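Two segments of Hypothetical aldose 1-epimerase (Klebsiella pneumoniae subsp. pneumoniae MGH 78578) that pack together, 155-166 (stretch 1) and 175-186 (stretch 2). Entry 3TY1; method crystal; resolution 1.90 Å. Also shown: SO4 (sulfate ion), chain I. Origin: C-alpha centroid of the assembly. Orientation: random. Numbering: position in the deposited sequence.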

# COMPACT_ATOMS: atom_id res chain seq x y z
N ALA A 155 -16.35 -13.40 39.53
CA ALA A 155 -14.96 -13.45 39.95
C ALA A 155 -14.32 -14.76 39.50
O ALA A 155 -14.94 -15.81 39.63
CB ALA A 155 -14.84 -13.28 41.43
N PRO A 156 -13.07 -14.70 39.01
CA PRO A 156 -12.13 -13.59 38.92
C PRO A 156 -12.21 -12.74 37.66
O PRO A 156 -11.27 -11.99 37.39
CB PRO A 156 -10.75 -14.32 39.02
CG PRO A 156 -10.98 -15.58 38.28
CD PRO A 156 -12.40 -15.99 38.65
N TYR A 157 -13.33 -12.77 36.92
CA TYR A 157 -13.52 -11.81 35.80
C TYR A 157 -12.46 -11.89 34.72
O TYR A 157 -11.96 -10.88 34.22
CB TYR A 157 -13.66 -10.36 36.32
CG TYR A 157 -14.80 -10.20 37.31
CD1 TYR A 157 -16.12 -10.23 36.88
CD2 TYR A 157 -14.55 -10.04 38.67
CE1 TYR A 157 -17.17 -10.06 37.79
CE2 TYR A 157 -15.59 -9.88 39.58
CZ TYR A 157 -16.89 -9.90 39.14
OH TYR A 157 -17.90 -9.73 40.07
N GLU A 158 -12.13 -13.12 34.33
CA GLU A 158 -11.18 -13.35 33.27
C GLU A 158 -11.64 -12.65 31.97
O GLU A 158 -12.78 -12.75 31.58
CB GLU A 158 -11.03 -14.85 33.00
CG GLU A 158 -9.92 -15.18 32.02
CD GLU A 158 -9.84 -16.67 31.64
OE1 GLU A 158 -10.83 -17.38 31.74
OE2 GLU A 158 -8.79 -17.11 31.17
N ILE A 159 -10.69 -11.97 31.34
CA ILE A 159 -10.87 -11.25 30.11
C ILE A 159 -10.22 -12.08 29.01
O ILE A 159 -9.12 -12.57 29.19
CB ILE A 159 -10.19 -9.88 30.18
CG1 ILE A 159 -10.79 -9.04 31.33
CG2 ILE A 159 -10.26 -9.12 28.78
CD1 ILE A 159 -9.90 -7.79 31.67
N ARG A 160 -10.91 -12.22 27.87
CA ARG A 160 -10.34 -12.84 26.71
C ARG A 160 -10.51 -11.91 25.53
O ARG A 160 -11.59 -11.35 25.33
CB ARG A 160 -11.00 -14.19 26.41
CG ARG A 160 -10.90 -15.13 27.57
CD ARG A 160 -11.34 -16.54 27.22
NE ARG A 160 -11.24 -17.39 28.40
CZ ARG A 160 -11.43 -18.71 28.42
NH1 ARG A 160 -11.76 -19.37 27.33
NH2 ARG A 160 -11.28 -19.39 29.56
N ILE A 161 -9.45 -11.77 24.76
CA ILE A 161 -9.48 -10.92 23.58
C ILE A 161 -9.08 -11.80 22.41
O ILE A 161 -7.94 -12.30 22.34
CB ILE A 161 -8.57 -9.72 23.74
CG1 ILE A 161 -9.08 -8.83 24.87
CG2 ILE A 161 -8.52 -8.93 22.39
CD1 ILE A 161 -8.25 -7.60 25.09
N ARG A 162 -10.02 -11.98 21.48
CA ARG A 162 -9.81 -12.82 20.30
C ARG A 162 -9.73 -11.97 19.04
O ARG A 162 -10.45 -10.99 18.92
CB ARG A 162 -10.96 -13.84 20.11
CG ARG A 162 -11.00 -14.92 21.13
CD ARG A 162 -12.13 -15.93 20.87
NE ARG A 162 -13.42 -15.36 21.21
CZ ARG A 162 -13.94 -15.29 22.43
NH1 ARG A 162 -13.29 -15.77 23.50
NH2 ARG A 162 -15.13 -14.72 22.59
N GLY A 163 -8.86 -12.38 18.12
CA GLY A 163 -8.71 -11.73 16.83
C GLY A 163 -8.38 -12.71 15.71
O GLY A 163 -7.36 -13.38 15.80
N LEU A 164 -9.24 -12.79 14.69
CA LEU A 164 -9.03 -13.68 13.53
C LEU A 164 -8.19 -12.95 12.49
O LEU A 164 -8.61 -11.91 11.98
CB LEU A 164 -10.36 -14.06 12.91
CG LEU A 164 -10.38 -15.05 11.73
CD1 LEU A 164 -9.75 -16.34 12.17
CD2 LEU A 164 -11.84 -15.25 11.20
N VAL A 165 -7.01 -13.48 12.20
CA VAL A 165 -6.04 -12.92 11.24
C VAL A 165 -5.93 -13.90 10.08
O VAL A 165 -5.54 -15.07 10.24
CB VAL A 165 -4.71 -12.71 11.93
CG1 VAL A 165 -3.72 -12.09 10.96
CG2 VAL A 165 -4.90 -11.78 13.13
N LYS A 166 -6.31 -13.45 8.90
CA LYS A 166 -6.45 -14.33 7.75
C LYS A 166 -5.33 -14.16 6.74
O LYS A 166 -4.89 -13.04 6.47
CB LYS A 166 -7.77 -14.08 7.05
CG LYS A 166 -9.02 -14.30 7.86
CD LYS A 166 -10.24 -14.11 6.91
CE LYS A 166 -11.56 -14.49 7.52
NZ LYS A 166 -12.64 -14.34 6.48
N LEU A 175 -5.02 -20.07 5.16
CA LEU A 175 -4.59 -20.24 6.53
C LEU A 175 -5.20 -19.10 7.33
O LEU A 175 -5.15 -17.93 6.90
CB LEU A 175 -3.08 -20.21 6.61
CG LEU A 175 -2.27 -21.39 6.04
CD1 LEU A 175 -0.83 -21.05 6.27
CD2 LEU A 175 -2.66 -22.73 6.68
N GLN A 176 -5.78 -19.43 8.48
CA GLN A 176 -6.37 -18.41 9.34
C GLN A 176 -6.05 -18.75 10.80
O GLN A 176 -6.20 -19.88 11.21
CB GLN A 176 -7.89 -18.35 9.14
CG GLN A 176 -8.35 -18.25 7.69
CD GLN A 176 -9.86 -18.07 7.55
OE1 GLN A 176 -10.56 -17.83 8.52
NE2 GLN A 176 -10.35 -18.16 6.34
N THR A 177 -5.67 -17.74 11.57
CA THR A 177 -5.33 -17.91 12.97
C THR A 177 -6.27 -17.15 13.87
O THR A 177 -6.38 -15.93 13.74
CB THR A 177 -3.90 -17.42 13.24
OG1 THR A 177 -3.02 -18.13 12.37
CG2 THR A 177 -3.52 -17.68 14.71
N LEU A 178 -6.99 -17.86 14.73
CA LEU A 178 -7.83 -17.23 15.74
C LEU A 178 -6.90 -17.03 16.91
O LEU A 178 -6.62 -17.98 17.66
CB LEU A 178 -9.06 -18.05 16.10
CG LEU A 178 -10.04 -17.42 17.12
CD1 LEU A 178 -10.52 -16.04 16.66
CD2 LEU A 178 -11.26 -18.36 17.39
N THR A 179 -6.39 -15.81 17.05
CA THR A 179 -5.52 -15.46 18.17
C THR A 179 -6.36 -15.24 19.42
O THR A 179 -7.53 -14.81 19.32
CB THR A 179 -4.67 -14.21 17.92
OG1 THR A 179 -5.52 -13.07 17.90
CG2 THR A 179 -3.82 -14.27 16.63
N GLU A 180 -5.81 -15.56 20.59
CA GLU A 180 -6.53 -15.29 21.85
C GLU A 180 -5.55 -15.00 22.97
O GLU A 180 -4.61 -15.78 23.21
CB GLU A 180 -7.47 -16.45 22.26
CG GLU A 180 -8.36 -16.08 23.46
CD GLU A 180 -9.38 -17.17 23.84
OE1 GLU A 180 -9.01 -18.21 24.41
OE2 GLU A 180 -10.58 -16.95 23.58
N LEU A 181 -5.76 -13.87 23.62
CA LEU A 181 -5.06 -13.50 24.85
C LEU A 181 -6.04 -13.57 26.02
O LEU A 181 -7.19 -13.13 25.90
CB LEU A 181 -4.41 -12.14 24.68
CG LEU A 181 -3.71 -11.54 25.90
CD1 LEU A 181 -2.56 -10.61 25.44
CD2 LEU A 181 -4.71 -10.80 26.81
N ARG A 182 -5.60 -14.16 27.13
CA ARG A 182 -6.42 -14.31 28.33
C ARG A 182 -5.69 -13.65 29.50
O ARG A 182 -4.49 -13.84 29.70
CB ARG A 182 -6.65 -15.77 28.65
CG ARG A 182 -7.21 -16.55 27.52
CD ARG A 182 -7.63 -17.95 28.01
NE ARG A 182 -8.01 -18.78 26.87
CZ ARG A 182 -8.33 -20.06 26.94
NH1 ARG A 182 -8.30 -20.71 28.11
NH2 ARG A 182 -8.66 -20.70 25.83
N TYR A 183 -6.43 -12.85 30.26
CA TYR A 183 -5.84 -12.14 31.39
C TYR A 183 -6.83 -12.07 32.54
O TYR A 183 -7.97 -11.67 32.34
CB TYR A 183 -5.41 -10.72 30.95
CG TYR A 183 -4.87 -9.95 32.13
CD1 TYR A 183 -3.70 -10.36 32.77
CD2 TYR A 183 -5.50 -8.83 32.61
CE1 TYR A 183 -3.20 -9.70 33.89
CE2 TYR A 183 -5.01 -8.16 33.74
CZ TYR A 183 -3.85 -8.61 34.38
OH TYR A 183 -3.39 -7.92 35.50
N VAL A 184 -6.40 -12.49 33.74
CA VAL A 184 -7.19 -12.37 34.94
C VAL A 184 -6.80 -11.03 35.61
O VAL A 184 -5.64 -10.80 35.96
CB VAL A 184 -6.98 -13.54 35.92
CG1 VAL A 184 -7.78 -13.30 37.21
CG2 VAL A 184 -7.37 -14.85 35.29
N PRO A 185 -7.78 -10.13 35.79
CA PRO A 185 -7.48 -8.85 36.42
C PRO A 185 -6.70 -8.96 37.71
O PRO A 185 -7.01 -9.81 38.53
CB PRO A 185 -8.88 -8.28 36.66
CG PRO A 185 -9.60 -8.67 35.47
CD PRO A 185 -9.14 -10.13 35.23
N GLY A 186 -5.66 -8.16 37.86
CA GLY A 186 -4.79 -8.24 39.05
C GLY A 186 -3.61 -9.21 38.98
O GLY A 186 -2.70 -9.15 39.81
S SO4 I . -11.46 -23.03 28.41
O1 SO4 I . -10.62 -22.70 29.56
O2 SO4 I . -11.79 -24.45 28.48
O3 SO4 I . -12.70 -22.28 28.49
O4 SO4 I . -10.76 -22.85 27.15
O HOH W 1 -9.43 -10.90 39.15
O HOH W 2 -8.44 -19.65 31.24
O HOH W 3 -12.14 -18.60 24.64
O HOH W 4 -5.64 -11.84 20.56
O HOH W 5 -2.92 -16.57 10.12
O HOH W 6 -13.09 -17.32 5.61

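Stretch 2 runs antiparallel to stretch 1, strand 175-183 pairing with strand 159-166, their N-to-C directions 162° apart. Leu175 contributes little; its CA-to-CB bond points sideways. Gln176 faces Lys166 in a non-hydrogen-bonded pair; its OE1 lies 3.6 Å from Lys166 CE, and a water accepts hydrogen bonds from both Gln176 NE2 and Lys166 NZ.

Thr177 forms the first hydrogen-bonded pair, with Val165: Thr177 N donates to Val165 O and Val165 N to Thr177 O, both at 3.0 Å and nearly linear. Leu178 then turns to the face it shares with Leu164, where Leu178 CD1 packs 4.2 Å from Leu164 CB. At Thr179 the partner is Gly163, whose carbonyl O accepts twice, from Thr179 N at 2.9 Å and from Thr179 OG1 at 2.8 Å. The p rotamer places this hydroxyl over the glycine; an ideal CB on Gly163 would lie just 3.3 Å from Thr179 OG1.

Glu180 links two arginines. Its OE2 receives Arg162 NH1 at 3.0 Å in a salt bridge across the strands, while its OE1 binds Arg182 NE at 2.7 Å within stretch 2. Leu181, on the other face, pairs with Ile161 through two backbone hydrogen bonds, Ile161 N to Leu181 O at 2.9 Å and Leu181 N to Ile161 O at 3.0 Å.

The guanidinium of Arg182 stacks flat on that of Arg160, centres 3.7 Å apart and planes at 7°. These like charges are accompanied by anionic partners: Glu158 OE1 bridges to Arg160 NH2 at 3.0 Å, and a sulfate ion hydrogen-bonds to both arginines, mostly weakly.

Tyr183 closes the ladder with reciprocal 2.9 Å bonds, Tyr183 N to Ile159 O and Ile159 N to Tyr183 O. Beyond it, Val184 CG1 meets Pro156 CB at 3.6 Å, and Pro185 CG packs 3.9 Å from Ile159 CD1. Gly186 makes no contact.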